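Local coordinates for protein endopolygalacturonase (Chondrostereum purpureum, PDB 1K5C) that probably hydrolyses the alpha-1,4-galacturonosyl linkages of polygalacturonic acid, acting as a family 28 glycoside hydrolase with a parallel beta-helical fold, at residues Thr132-Thr137 with Thr163-Ile168; Arg185-Gln190 with Val212-Thr217; Arg295-Cys300 with Ala319-Ser324; Trp307-Leu312 with Ala327-Gly332. All coordinates share one frame; numbering follows the deposited sequence.

The four contacts follow the coils of a right-handed parallel beta-helix. Contacts 1 and 2 are adjacent in the middle of it, their centres about 9 Å apart, because strands 162-170 and 184-187 are neighbours: Asn189 of contact 2 reaches the backbone of Cys167 in contact 1. Contacts 3 and 4 belong to the C-terminal end, their centres about 23 and 25 Å from the centre of the chain. Their segments alternate in sequence, and their centres lie about 12 Å apart on different walls that pack through Val298, Trp309 and Ile329. Contact 1 is complete before contact 2 begins, and both precede contacts 3 and 4. The same parallel stacking thus builds the middle of the helix and its last coils.

Contact 1. Residues Thr132-Thr137 with Thr163-Ile168; sequences TLDGIT and TIQNCI
Asp134 extends its carboxylate with CG anti to the backbone N (chi1 -174°), whereas CG of Gln165 sits between its own N and carbonyl carbon (chi1 58°), and the two side chains meet across the strands. NE2 of Gln165 donates to OD2 of Asp134 at 2.8 Å, arriving from well above the carboxylate plane, with the amide and carboxylate planes perpendicular. Asn166, lying alongside, gives ND2 to OD1 of Asp134 at 2.9 Å on the syn side, nearly straight at 170°. Each carboxylate oxygen therefore has an amide donor of its own, which should fix the rotation of the group and favour its charged form.

Beneath, Leu133 N bonds to Thr163 O and Gln165 N to Leu133 O in parallel ladder fashion. At the bend that follows, Gly135 N reaches Gln165 O (3.0 Å), and Ile136 N donates a hydrogen bond to SG of Cys167 at 3.5 Å; the ladder resumes with Ile168 N on Ile136 O. These are stacked coils of the parallel beta-helix. Leu133 and Ile164 point inward onto Phe155 of strand 155-158, which Cys167 also touches, while strands 108-115 and 184-187 continue the stack on either side.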
loop_
_atom_site.group_PDB
_atom_site.type_symbol
_atom_site.label_atom_id
_atom_site.label_comp_id
_atom_site.label_asym_id
_atom_site.label_seq_id
_atom_site.Cartn_x
_atom_site.Cartn_y
_atom_site.Cartn_z
ATOM N N THR A 132 -9.317 -10.142 -2.563
ATOM C CA THR A 132 -9.405 -9.096 -3.565
ATOM C C THR A 132 -9.998 -7.860 -2.947
ATOM O O THR A 132 -11.079 -7.931 -2.318
ATOM C CB THR A 132 -10.283 -9.529 -4.754
ATOM O OG1 THR A 132 -9.638 -10.673 -5.353
ATOM C CG2 THR A 132 -10.391 -8.444 -5.810
ATOM N N LEU A 133 -9.326 -6.723 -3.130
ATOM C CA LEU A 133 -9.831 -5.398 -2.745
ATOM C C LEU A 133 -10.069 -4.640 -4.058
ATOM O O LEU A 133 -9.140 -4.520 -4.871
ATOM C CB LEU A 133 -8.836 -4.641 -1.869
ATOM C CG LEU A 133 -8.815 -4.955 -0.370
ATOM C CD1 LEU A 133 -9.103 -6.299 0.156
ATOM C CD2 LEU A 133 -7.521 -4.374 0.253
ATOM N N ASP A 134 -11.300 -4.168 -4.276
ATOM C CA ASP A 134 -11.692 -3.673 -5.600
ATOM C C ASP A 134 -12.511 -2.415 -5.449
ATOM O O ASP A 134 -13.577 -2.433 -4.816
ATOM C CB ASP A 134 -12.463 -4.812 -6.319
ATOM C CG ASP A 134 -12.812 -4.502 -7.768
ATOM O OD1 ASP A 134 -12.765 -3.344 -8.186
ATOM O OD2 ASP A 134 -13.057 -5.495 -8.493
ATOM N N GLY A 135 -12.024 -1.305 -5.993
ATOM C CA GLY A 135 -12.840 -0.083 -6.000
ATOM C C GLY A 135 -12.898 0.605 -4.652
ATOM O O GLY A 135 -13.897 1.259 -4.358
ATOM N N ILE A 136 -11.822 0.504 -3.877
ATOM C CA ILE A 136 -11.696 1.171 -2.584
ATOM C C ILE A 136 -10.971 2.500 -2.790
ATOM O O ILE A 136 -9.973 2.557 -3.501
ATOM C CB ILE A 136 -10.990 0.258 -1.588
ATOM C CG1 ILE A 136 -11.963 -0.983 -1.317
ATOM C CG2 ILE A 136 -10.665 0.973 -0.270
ATOM C CD1 ILE A 136 -11.165 -2.043 -0.622
ATOM N N THR A 137 -11.489 3.534 -2.117
ATOM C CA THR A 137 -10.816 4.835 -2.122
ATOM C C THR A 137 -10.218 5.096 -0.740
ATOM O O THR A 137 -10.966 5.007 0.262
ATOM C CB THR A 137 -11.793 5.959 -2.471
ATOM O OG1 THR A 137 -12.289 5.736 -3.796
ATOM C CG2 THR A 137 -11.161 7.332 -2.396
ATOM N N THR A 163 -5.088 -9.445 -4.537
ATOM C CA THR A 163 -5.263 -8.570 -5.666
ATOM C C THR A 163 -5.899 -7.270 -5.172
ATOM O O THR A 163 -6.925 -7.340 -4.481
ATOM C CB THR A 163 -6.170 -9.216 -6.744
ATOM O OG1 THR A 163 -5.473 -10.383 -7.171
ATOM C CG2 THR A 163 -6.444 -8.250 -7.917
ATOM N N ILE A 164 -5.311 -6.125 -5.524
ATOM C CA ILE A 164 -5.855 -4.822 -5.222
ATOM C C ILE A 164 -6.019 -4.117 -6.566
ATOM O O ILE A 164 -5.003 -3.933 -7.282
ATOM C CB ILE A 164 -4.923 -4.037 -4.260
ATOM C CG1 ILE A 164 -4.885 -4.776 -2.903
ATOM C CG2 ILE A 164 -5.366 -2.585 -4.138
ATOM C CD1 ILE A 164 -3.771 -4.316 -1.981
ATOM N N GLN A 165 -7.268 -3.792 -6.920
ATOM C CA GLN A 165 -7.523 -3.297 -8.287
ATOM C C GLN A 165 -8.582 -2.215 -8.224
ATOM O O GLN A 165 -9.483 -2.213 -7.352
ATOM C CB GLN A 165 -7.944 -4.412 -9.232
ATOM C CG GLN A 165 -9.208 -5.169 -8.788
ATOM C CD GLN A 165 -9.514 -6.376 -9.684
ATOM O OE1 GLN A 165 -8.636 -6.963 -10.265
ATOM N NE2 GLN A 165 -10.814 -6.733 -9.715
ATOM N N ASN A 166 -8.504 -1.289 -9.214
ATOM C CA ASN A 166 -9.539 -0.271 -9.377
ATOM C C ASN A 166 -9.658 0.637 -8.136
ATOM O O ASN A 166 -10.717 1.253 -7.942
ATOM C CB ASN A 166 -10.940 -0.832 -9.724
ATOM C CG ASN A 166 -10.854 -1.772 -10.899
ATOM O OD1 ASN A 166 -10.214 -1.487 -11.905
ATOM N ND2 ASN A 166 -11.514 -2.923 -10.780
ATOM N N CYS A 167 -8.597 0.782 -7.368
ATOM C CA CYS A 167 -8.620 1.615 -6.158
ATOM C C CYS A 167 -8.044 2.993 -6.446
ATOM O O CYS A 167 -7.365 3.226 -7.481
ATOM C CB CYS A 167 -7.838 0.908 -5.052
ATOM S SG CYS A 167 -8.610 -0.621 -4.458
ATOM N N ILE A 168 -8.299 3.912 -5.515
ATOM C CA ILE A 168 -7.844 5.299 -5.610
ATOM C C ILE A 168 -7.224 5.666 -4.263
ATOM O O ILE A 168 -7.860 5.436 -3.238
ATOM C CB ILE A 168 -9.011 6.255 -5.930
ATOM C CG1 ILE A 168 -9.606 5.911 -7.302
ATOM C CG2 ILE A 168 -8.591 7.699 -5.805
ATOM C CD1 ILE A 168 -10.896 6.635 -7.619
#

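Contact 2. Residues Arg185-Gln190 with Val212-Thr217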
loop_
_atom_site.group_PDB
_atom_site.type_symbol
_atom_site.label_atom_id
_atom_site.label_comp_id
_atom_site.label_asym_id
_atom_site.label_seq_id
_atom_site.Cartn_x
_atom_site.Cartn_y
_atom_site.Cartn_z
ATOM N N ARG A 185 -0.951 -8.796 -6.731
ATOM C CA ARG A 185 -1.252 -8.073 -7.961
ATOM C C ARG A 185 -1.861 -6.713 -7.589
ATOM O O ARG A 185 -2.804 -6.669 -6.805
ATOM C CB ARG A 185 -2.206 -8.874 -8.830
ATOM C CG ARG A 185 -2.508 -8.203 -10.166
ATOM C CD ARG A 185 -3.477 -9.113 -10.938
ATOM N NE ARG A 185 -2.640 -9.784 -11.774
ATOM C CZ ARG A 185 -2.237 -9.748 -13.040
ATOM N NH1 ARG A 185 -2.563 -8.971 -14.020
ATOM N NH2 ARG A 185 -1.370 -10.722 -13.076
ATOM N N PHE A 186 -1.293 -5.639 -8.137
ATOM C CA PHE A 186 -1.754 -4.263 -7.899
ATOM C C PHE A 186 -2.069 -3.719 -9.319
ATOM O O PHE A 186 -1.113 -3.422 -10.064
ATOM C CB PHE A 186 -0.696 -3.473 -7.178
ATOM C CG PHE A 186 -1.104 -2.066 -6.751
ATOM C CD1 PHE A 186 -1.961 -1.916 -5.657
ATOM C CD2 PHE A 186 -0.624 -0.941 -7.404
ATOM C CE1 PHE A 186 -2.319 -0.615 -5.241
ATOM C CE2 PHE A 186 -0.982 0.343 -6.988
ATOM C CZ PHE A 186 -1.819 0.501 -5.899
ATOM N N GLU A 187 -3.348 -3.671 -9.692
ATOM C CA GLU A 187 -3.712 -3.422 -11.078
ATOM C C GLU A 187 -4.795 -2.333 -11.202
ATOM O O GLU A 187 -5.813 -2.336 -10.513
ATOM C CB GLU A 187 -4.219 -4.722 -11.747
ATOM C CG GLU A 187 -4.553 -4.537 -13.219
ATOM C CD GLU A 187 -4.655 -5.835 -13.997
ATOM O OE1 GLU A 187 -4.888 -6.899 -13.413
ATOM O OE2 GLU A 187 -4.537 -5.755 -15.251
ATOM N N ASN A 188 -4.561 -1.416 -12.158
ATOM C CA ASN A 188 -5.583 -0.417 -12.547
ATOM C C ASN A 188 -5.994 0.449 -11.371
ATOM O O ASN A 188 -7.180 0.812 -11.231
ATOM C CB ASN A 188 -6.789 -1.092 -13.210
ATOM C CG ASN A 188 -6.453 -1.753 -14.531
ATOM O OD1 ASN A 188 -5.362 -1.560 -15.100
ATOM N ND2 ASN A 188 -7.328 -2.589 -15.038
ATOM N N ASN A 189 -5.009 0.862 -10.565
ATOM C CA ASN A 189 -5.229 1.785 -9.459
ATOM C C ASN A 189 -4.726 3.198 -9.815
ATOM O O ASN A 189 -3.921 3.335 -10.736
ATOM C CB ASN A 189 -4.490 1.273 -8.193
ATOM C CG ASN A 189 -4.952 -0.107 -7.855
ATOM O OD1 ASN A 189 -6.058 -0.344 -7.393
ATOM N ND2 ASN A 189 -4.069 -1.080 -8.071
ATOM N N GLN A 190 -5.200 4.179 -9.059
ATOM C CA GLN A 190 -4.778 5.577 -9.233
ATOM C C GLN A 190 -4.199 6.081 -7.906
ATOM O O GLN A 190 -4.893 6.006 -6.869
ATOM C CB GLN A 190 -5.974 6.431 -9.610
ATOM C CG GLN A 190 -6.484 6.079 -11.023
ATOM C CD GLN A 190 -7.800 6.787 -11.161
ATOM O OE1 GLN A 190 -7.902 8.013 -11.154
ATOM N NE2 GLN A 190 -8.803 5.953 -11.302
ATOM N N VAL A 212 2.931 -8.415 -9.481
ATOM C CA VAL A 212 2.589 -7.763 -10.761
ATOM C C VAL A 212 1.999 -6.394 -10.440
ATOM O O VAL A 212 1.004 -6.292 -9.710
ATOM C CB VAL A 212 1.596 -8.623 -11.572
ATOM C CG1 VAL A 212 1.122 -7.843 -12.786
ATOM C CG2 VAL A 212 2.286 -9.933 -12.001
ATOM N N ILE A 213 2.633 -5.358 -10.984
ATOM C CA ILE A 213 2.221 -3.959 -10.832
ATOM C C ILE A 213 1.815 -3.495 -12.234
ATOM O O ILE A 213 2.715 -3.236 -13.068
ATOM C CB ILE A 213 3.369 -3.121 -10.226
ATOM C CG1 ILE A 213 3.809 -3.619 -8.912
ATOM C CG2 ILE A 213 3.005 -1.636 -10.213
ATOM C CD1 ILE A 213 2.922 -3.625 -7.817
ATOM N N LYS A 214 0.516 -3.468 -12.508
ATOM C CA LYS A 214 0.065 -3.360 -13.911
ATOM C C LYS A 214 -1.037 -2.305 -14.053
ATOM O O LYS A 214 -2.015 -2.311 -13.319
ATOM C CB LYS A 214 -0.468 -4.695 -14.412
ATOM C CG LYS A 214 -0.930 -4.705 -15.864
ATOM C CD LYS A 214 -1.206 -6.116 -16.361
ATOM C CE LYS A 214 -1.687 -6.184 -17.829
ATOM N NZ LYS A 214 -1.142 -5.207 -18.874
ATOM N N GLY A 215 -0.880 -1.423 -15.076
ATOM C CA GLY A 215 -2.028 -0.592 -15.456
ATOM C C GLY A 215 -2.334 0.551 -14.520
ATOM O O GLY A 215 -3.428 1.127 -14.616
ATOM N N ASN A 216 -1.400 0.905 -13.617
ATOM C CA ASN A 216 -1.677 1.954 -12.646
ATOM C C ASN A 216 -1.277 3.323 -13.155
ATOM O O ASN A 216 -0.406 3.481 -14.004
ATOM C CB ASN A 216 -0.867 1.644 -11.336
ATOM C CG ASN A 216 -1.185 0.272 -10.824
ATOM O OD1 ASN A 216 -0.287 -0.673 -10.983
ATOM N ND2 ASN A 216 -2.293 0.051 -10.261
ATOM N N THR A 217 -1.925 4.340 -12.563
ATOM C CA THR A 217 -1.553 5.723 -12.806
ATOM C C THR A 217 -1.064 6.342 -11.506
ATOM O O THR A 217 -1.716 6.178 -10.447
ATOM C CB THR A 217 -2.785 6.504 -13.337
ATOM O OG1 THR A 217 -3.201 5.952 -14.577
ATOM C CG2 THR A 217 -2.514 7.965 -13.584
#
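The guanidinium of Arg185 has CG1 of Val212 over one face, offset toward the rim, with NH2 3.8 Å from that methyl. At its edge, in plane, lies the carboxylate of Glu187: NH1 of Arg185 makes a salt bridge to OE1 at 3.2 Å, straight at 171°, although OE1 is approached from above the carboxylate plane. The Phe186 ring has ND2 of Asn189 over the centre of one face, and the side chain of Asn216 meets it obliquely, their planes 30° apart. In the conformer described, CD1 of Ile213 lies 3.7 Å from CB of Phe186.

This is the coil-on-coil stacking of a parallel beta-helix, in which like positions of successive turns lie above one another. Arg185, Glu187, Val212 and Lys214 occupy the outer face; Phe186 and Ile213 point inward, onto Ile197 of strand 197-202. The backbones are joined by Phe186 N to Val212 O and Lys214 N to Phe186 O, then, through the bend, by Asn188 N to Lys214 O (2.9 Å) and Thr217 N to Asn189 O.

Lys214 runs beside Glu187, its CD 3.5 Å from OE2 of Glu187, but its ammonium group continues to a salt bridge with Asp244 of the following coil. Asn189 reaches the other way, into the preceding coil: OD1 accepts from the N of Cys167, and ND2 donates to the O of Ile164.

Contact 3. Residues Arg295-Cys300 with Ala319-Ser324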
loop_
_atom_site.group_PDB
_atom_site.type_symbol
_atom_site.label_atom_id
_atom_site.label_comp_id
_atom_site.label_asym_id
_atom_site.label_seq_id
_atom_site.Cartn_x
_atom_site.Cartn_y
_atom_site.Cartn_z
ATOM N N ARG A 295 15.779 10.526 -12.625
ATOM C CA ARG A 295 15.009 9.527 -13.392
ATOM C C ARG A 295 15.040 8.145 -12.729
ATOM O O ARG A 295 14.011 7.692 -12.218
ATOM C CB ARG A 295 15.490 9.489 -14.850
ATOM C CG ARG A 295 15.110 10.805 -15.600
ATOM C CD ARG A 295 15.406 10.711 -17.070
ATOM N NE ARG A 295 16.805 10.591 -17.489
ATOM C CZ ARG A 295 17.583 11.680 -17.661
ATOM N NH1 ARG A 295 17.171 12.910 -17.383
ATOM N NH2 ARG A 295 18.838 11.519 -18.096
ATOM N N VAL A 296 16.200 7.497 -12.749
ATOM C CA VAL A 296 16.331 6.132 -12.203
ATOM C C VAL A 296 17.619 6.010 -11.411
ATOM O O VAL A 296 18.699 6.308 -11.927
ATOM C CB VAL A 296 16.365 5.126 -13.367
ATOM C CG1 VAL A 296 16.671 3.704 -12.867
ATOM C CG2 VAL A 296 15.076 5.143 -14.176
ATOM N N THR A 297 17.514 5.491 -10.193
ATOM C CA THR A 297 18.690 5.039 -9.448
ATOM C C THR A 297 18.434 3.595 -8.979
ATOM O O THR A 297 17.362 3.303 -8.428
ATOM C CB THR A 297 19.051 5.952 -8.278
ATOM O OG1 THR A 297 19.674 7.127 -8.891
ATOM C CG2 THR A 297 20.026 5.351 -7.264
ATOM N N VAL A 298 19.442 2.754 -9.196
ATOM C CA VAL A 298 19.487 1.393 -8.671
ATOM C C VAL A 298 20.737 1.328 -7.795
ATOM O O VAL A 298 21.835 1.599 -8.297
ATOM C CB VAL A 298 19.568 0.355 -9.810
ATOM C CG1 VAL A 298 19.767 -1.044 -9.220
ATOM C CG2 VAL A 298 18.311 0.438 -10.687
ATOM N N GLU A 299 20.550 0.983 -6.512
ATOM C CA GLU A 299 21.646 0.905 -5.533
ATOM C C GLU A 299 21.590 -0.467 -4.875
ATOM O O GLU A 299 20.936 -0.672 -3.862
ATOM C CB GLU A 299 21.511 2.055 -4.512
ATOM C CG GLU A 299 22.617 2.030 -3.453
ATOM C CD GLU A 299 23.891 2.736 -3.847
ATOM O OE1 GLU A 299 24.052 3.138 -5.000
ATOM O OE2 GLU A 299 24.760 2.914 -2.950
ATOM N N CYS A 300 22.304 -1.409 -5.482
ATOM C CA CYS A 300 22.316 -2.801 -5.040
ATOM C C CYS A 300 23.622 -3.144 -4.338
ATOM O O CYS A 300 24.708 -2.932 -4.892
ATOM C CB CYS A 300 22.237 -3.780 -6.231
ATOM S SG CYS A 300 20.619 -3.856 -7.035
ATOM N N ALA A 319 19.839 12.366 -14.818
ATOM C CA ALA A 319 20.190 10.966 -14.697
ATOM C C ALA A 319 20.515 10.593 -13.273
ATOM O O ALA A 319 21.151 11.351 -12.561
ATOM C CB ALA A 319 21.471 10.716 -15.540
ATOM N N GLY A 320 20.152 9.388 -12.885
ATOM C CA GLY A 320 20.606 8.805 -11.607
ATOM C C GLY A 320 21.837 7.927 -11.829
ATOM O O GLY A 320 22.636 8.164 -12.761
ATOM N N THR A 321 22.004 6.963 -10.924
ATOM C CA THR A 321 23.164 6.065 -10.982
ATOM C C THR A 321 22.668 4.631 -10.925
ATOM O O THR A 321 21.664 4.307 -10.279
ATOM C CB THR A 321 24.131 6.338 -9.819
ATOM O OG1 THR A 321 23.459 6.275 -8.543
ATOM C CG2 THR A 321 24.763 7.742 -9.942
ATOM N N ILE A 322 23.429 3.747 -11.614
ATOM C CA ILE A 322 23.095 2.322 -11.656
ATOM C C ILE A 322 24.245 1.519 -11.087
ATOM O O ILE A 322 25.350 1.482 -11.664
ATOM C CB ILE A 322 22.822 1.834 -13.089
ATOM C CG1 ILE A 322 21.711 2.616 -13.807
ATOM C CG2 ILE A 322 22.548 0.304 -13.086
ATOM C CD1 ILE A 322 20.388 2.410 -13.140
ATOM N N LYS A 323 23.979 0.836 -9.984
ATOM C CA LYS A 323 24.902 -0.088 -9.312
ATOM C C LYS A 323 24.049 -1.332 -9.131
ATOM O O LYS A 323 23.317 -1.472 -8.135
ATOM C CB LYS A 323 25.411 0.511 -8.004
ATOM C CG LYS A 323 26.305 1.704 -8.279
ATOM C CD LYS A 323 26.946 2.166 -6.970
ATOM C CE LYS A 323 27.677 3.504 -7.154
ATOM N NZ LYS A 323 28.372 3.804 -5.871
ATOM N N SER A 324 24.095 -2.237 -10.108
ATOM C CA SER A 324 23.174 -3.380 -10.118
ATOM C C SER A 324 23.760 -4.674 -9.650
ATOM O O SER A 324 23.099 -5.720 -9.732
ATOM C CB SER A 324 22.543 -3.577 -11.510
ATOM O OG SER A 324 23.486 -3.969 -12.455
HETATM O O HOH W 1 18.464 7.869 -14.857
HETATM O O HOH W 2 23.482 3.776 -7.637
HETATM O O HOH W 3 25.736 5.456 -4.926
HETATM O O HOH W 4 27.347 2.376 -3.616
#
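The last pairing in one wall of the parallel beta-helix joins Arg295-Cys300 to Ala319-Ser324, where strand 322-323 forms the outermost strand of its sheet. A side chain starts the pairing: Thr321 N donates to OG1 of Thr297 at 3.1 Å, with OG1 anti to the carbonyl carbon of Thr297 (chi1 -76°). The regular ladder follows, from Val298 N to Thr321 O, Lys323 N to Val298 O, and Cys300 N to Lys323 O. Nearer the start, where no direct backbone bond joins the two segments, one water accepts from both Val296 N and Gly320 N, bridging the strands. Beyond it, the guanidinium of Arg295 has the N of Ala319 above one face, offset toward the rim; its own donors are engaged with Tyr334 O, Gly316 O and the C-terminal carboxylate of Leu335.

On the inward side, CD1 of Ile322 approaches CG2 of Val298 (3.8 Å) and CG1 of Val296 (3.9 Å), the side chains crossing at a slant. On the other side Glu299 and Lys323 lie side by side, with CD of Lys323 3.6 Å from OE1 of Glu299. OE1 of Glu299 and NZ of Lys323 are 4.5 Å apart, beyond a salt bridge. A water donating to OE2 of Glu299 and accepting from NZ of Lys323, 2.9 Å from the latter, links the two side chains. OE2 also accepts from Gly267 N.

Just past the strand, Cys300 forms a disulfide with Cys303. Strand 254-259 flanks 294-299 as the preceding coil, while Trp309 of strand 306-315 and Ile329 of strand 328-333 pack against the inward valines.

Contact 4. Residues Trp307-Leu312 with Ala327-Gly332; sequences WNWSQL and AKITGG
Ile329 sends one branch to each of two tryptophans of the neighbouring strand, Trp307 and Trp309. From its CB, the CG2 methyl, anti to the backbone N, sits over one face of the Trp309 indole, 3.6 Å from CD2, in a CH-pi contact with the five-membered ring. The other branch turns to Trp307: CG1 lies 3.8 Å from CE3 of Trp307, and at the tip CD1 meets the same CE3 and, a little farther away, CZ3. Trp307 is also covered over one face by CB of Ala327, 3.7 Å from the centroid of its five-membered ring and 17° off the normal, a second CH-pi contact. The indole nitrogens bond elsewhere, NE1 of Trp307 to Ser304 O and NE1 of Trp309 to Val278 O.

Backbone bonds hold this parallel pair in place: Trp307 N to Lys328 O, Thr330 N to Trp307 O at 172°, and Trp309 N to Thr330 O at 2.7 Å. Asn308 OD1 then accepts from Ser310 N (3.0 Å), an Asx turn, and, in one of its conformers, from Ser310 OG, as the chain enters the type I turn from Trp309 to Leu312.

The pair belongs to the final coils of the beta-helix. Strands 275-280 and 285-289 lie on the preceding-coil side of 306-315, where Phe280 meets Trp309 edge-to-face, and Val296 and Val298 of strand 294-299 pack against Trp309 from another wall.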
loop_
_atom_site.group_PDB
_atom_site.type_symbol
_atom_site.label_atom_id
_atom_site.label_comp_id
_atom_site.label_asym_id
_atom_site.label_seq_id
_atom_site.Cartn_x
_atom_site.Cartn_y
_atom_site.Cartn_z
ATOM N N TRP A 307 17.411 -8.435 -15.812
ATOM C CA TRP A 307 16.295 -7.485 -15.600
ATOM C C TRP A 307 15.975 -6.877 -16.953
ATOM O O TRP A 307 16.739 -6.042 -17.493
ATOM C CB TRP A 307 16.740 -6.414 -14.610
ATOM C CG TRP A 307 16.963 -6.914 -13.205
ATOM C CD1 TRP A 307 17.113 -8.209 -12.766
ATOM C CD2 TRP A 307 17.061 -6.062 -12.046
ATOM N NE1 TRP A 307 17.279 -8.206 -11.352
ATOM C CE2 TRP A 307 17.279 -6.902 -10.913
ATOM C CE3 TRP A 307 17.003 -4.666 -11.834
ATOM C CZ2 TRP A 307 17.434 -6.373 -9.629
ATOM C CZ3 TRP A 307 17.158 -4.159 -10.555
ATOM C CH2 TRP A 307 17.367 -5.007 -9.456
ATOM N N ASN A 308 14.833 -7.319 -17.503
ATOM C CA ASN A 308 14.407 -6.804 -18.839
ATOM C C ASN A 308 13.573 -5.533 -18.568
ATOM O O ASN A 308 12.456 -5.664 -18.043
ATOM C CB ASN A 308 13.547 -7.888 -19.513
ATOM C CG ASN A 308 13.155 -7.466 -20.932
ATOM O OD1 ASN A 308 13.135 -6.268 -21.249
ATOM N ND2 ASN A 308 12.879 -8.435 -21.759
ATOM N N TRP A 309 14.169 -4.383 -18.853
ATOM C CA TRP A 309 13.521 -3.094 -18.638
ATOM C C TRP A 309 13.158 -2.447 -19.983
ATOM O O TRP A 309 12.997 -1.239 -20.108
ATOM C CB TRP A 309 14.445 -2.159 -17.839
ATOM C CG TRP A 309 14.503 -2.555 -16.380
ATOM C CD1 TRP A 309 14.191 -3.752 -15.775
ATOM C CD2 TRP A 309 14.898 -1.654 -15.314
ATOM N NE1 TRP A 309 14.369 -3.657 -14.391
ATOM C CE2 TRP A 309 14.799 -2.384 -14.104
ATOM C CE3 TRP A 309 15.324 -0.320 -15.293
ATOM C CZ2 TRP A 309 15.125 -1.763 -12.863
ATOM C CZ3 TRP A 309 15.630 0.265 -14.069
ATOM C CH2 TRP A 309 15.531 -0.466 -12.873
ATOM N N SER A 310 12.901 -3.308 -21.002
ATOM C CA SER A 310 12.686 -2.797 -22.361
ATOM C C SER A 310 11.533 -1.879 -22.466
ATOM O O SER A 310 11.551 -0.993 -23.332
ATOM C CB SER A 310 12.498 -4.015 -23.300
ATOM O OG SER A 310 11.375 -4.826 -22.860
ATOM N N GLN A 311 10.483 -2.051 -21.634
ATOM C CA GLN A 311 9.274 -1.223 -21.780
ATOM C C GLN A 311 9.258 -0.002 -20.861
ATOM O O GLN A 311 8.242 0.705 -20.816
ATOM C CB GLN A 311 8.015 -2.088 -21.583
ATOM C CG GLN A 311 7.853 -3.109 -22.755
ATOM C CD GLN A 311 7.545 -2.362 -24.051
ATOM O OE1 GLN A 311 8.433 -1.966 -24.781
ATOM N NE2 GLN A 311 6.290 -2.106 -24.313
ATOM N N LEU A 312 10.383 0.290 -20.188
ATOM C CA LEU A 312 10.448 1.500 -19.354
ATOM C C LEU A 312 10.941 2.688 -20.166
ATOM O O LEU A 312 12.004 2.605 -20.820
ATOM C CB LEU A 312 11.430 1.238 -18.194
ATOM C CG LEU A 312 11.671 2.394 -17.251
ATOM C CD1 LEU A 312 10.336 2.822 -16.551
ATOM C CD2 LEU A 312 12.742 2.050 -16.203
ATOM N N ALA A 327 23.089 -8.300 -11.238
ATOM C CA ALA A 327 21.986 -8.200 -12.196
ATOM C C ALA A 327 22.442 -7.440 -13.432
ATOM O O ALA A 327 23.276 -6.513 -13.366
ATOM C CB ALA A 327 20.794 -7.484 -11.574
ATOM N N LYS A 328 21.879 -7.870 -14.566
ATOM C CA LYS A 328 22.126 -7.175 -15.853
ATOM C C LYS A 328 20.851 -6.495 -16.261
ATOM O O LYS A 328 19.833 -7.193 -16.461
ATOM C CB LYS A 328 22.555 -8.191 -16.925
ATOM C CG LYS A 328 23.905 -8.861 -16.614
ATOM C CD LYS A 328 24.229 -9.870 -17.716
ATOM C CE LYS A 328 23.817 -11.304 -17.439
ATOM N NZ LYS A 328 23.236 -11.996 -18.653
ATOM N N ILE A 329 20.846 -5.148 -16.348
ATOM C CA ILE A 329 19.639 -4.422 -16.747
ATOM C C ILE A 329 19.708 -4.102 -18.228
ATOM O O ILE A 329 20.687 -3.482 -18.701
ATOM C CB ILE A 329 19.465 -3.137 -15.894
ATOM C CG1 ILE A 329 19.475 -3.448 -14.401
ATOM C CG2 ILE A 329 18.224 -2.420 -16.374
ATOM C CD1 ILE A 329 19.406 -2.270 -13.476
ATOM N N THR A 330 18.733 -4.544 -19.006
ATOM C CA THR A 330 18.608 -4.308 -20.462
ATOM C C THR A 330 17.456 -3.323 -20.652
ATOM O O THR A 330 16.328 -3.626 -20.285
ATOM C CB THR A 330 18.228 -5.635 -21.177
ATOM O OG1 THR A 330 19.260 -6.577 -21.038
ATOM C CG2 THR A 330 18.052 -5.436 -22.668
ATOM N N GLY A 331 17.657 -2.090 -21.103
ATOM C CA GLY A 331 16.683 -0.911 -20.996
ATOM C C GLY A 331 15.987 -1.062 -22.312
ATOM O O GLY A 331 16.379 -2.005 -23.096
ATOM N N GLY A 332 15.060 -0.250 -22.702
ATOM C CA GLY A 332 14.559 0.875 -21.949
ATOM C C GLY A 332 15.249 2.174 -22.274
ATOM O O GLY A 332 16.337 2.189 -22.862
#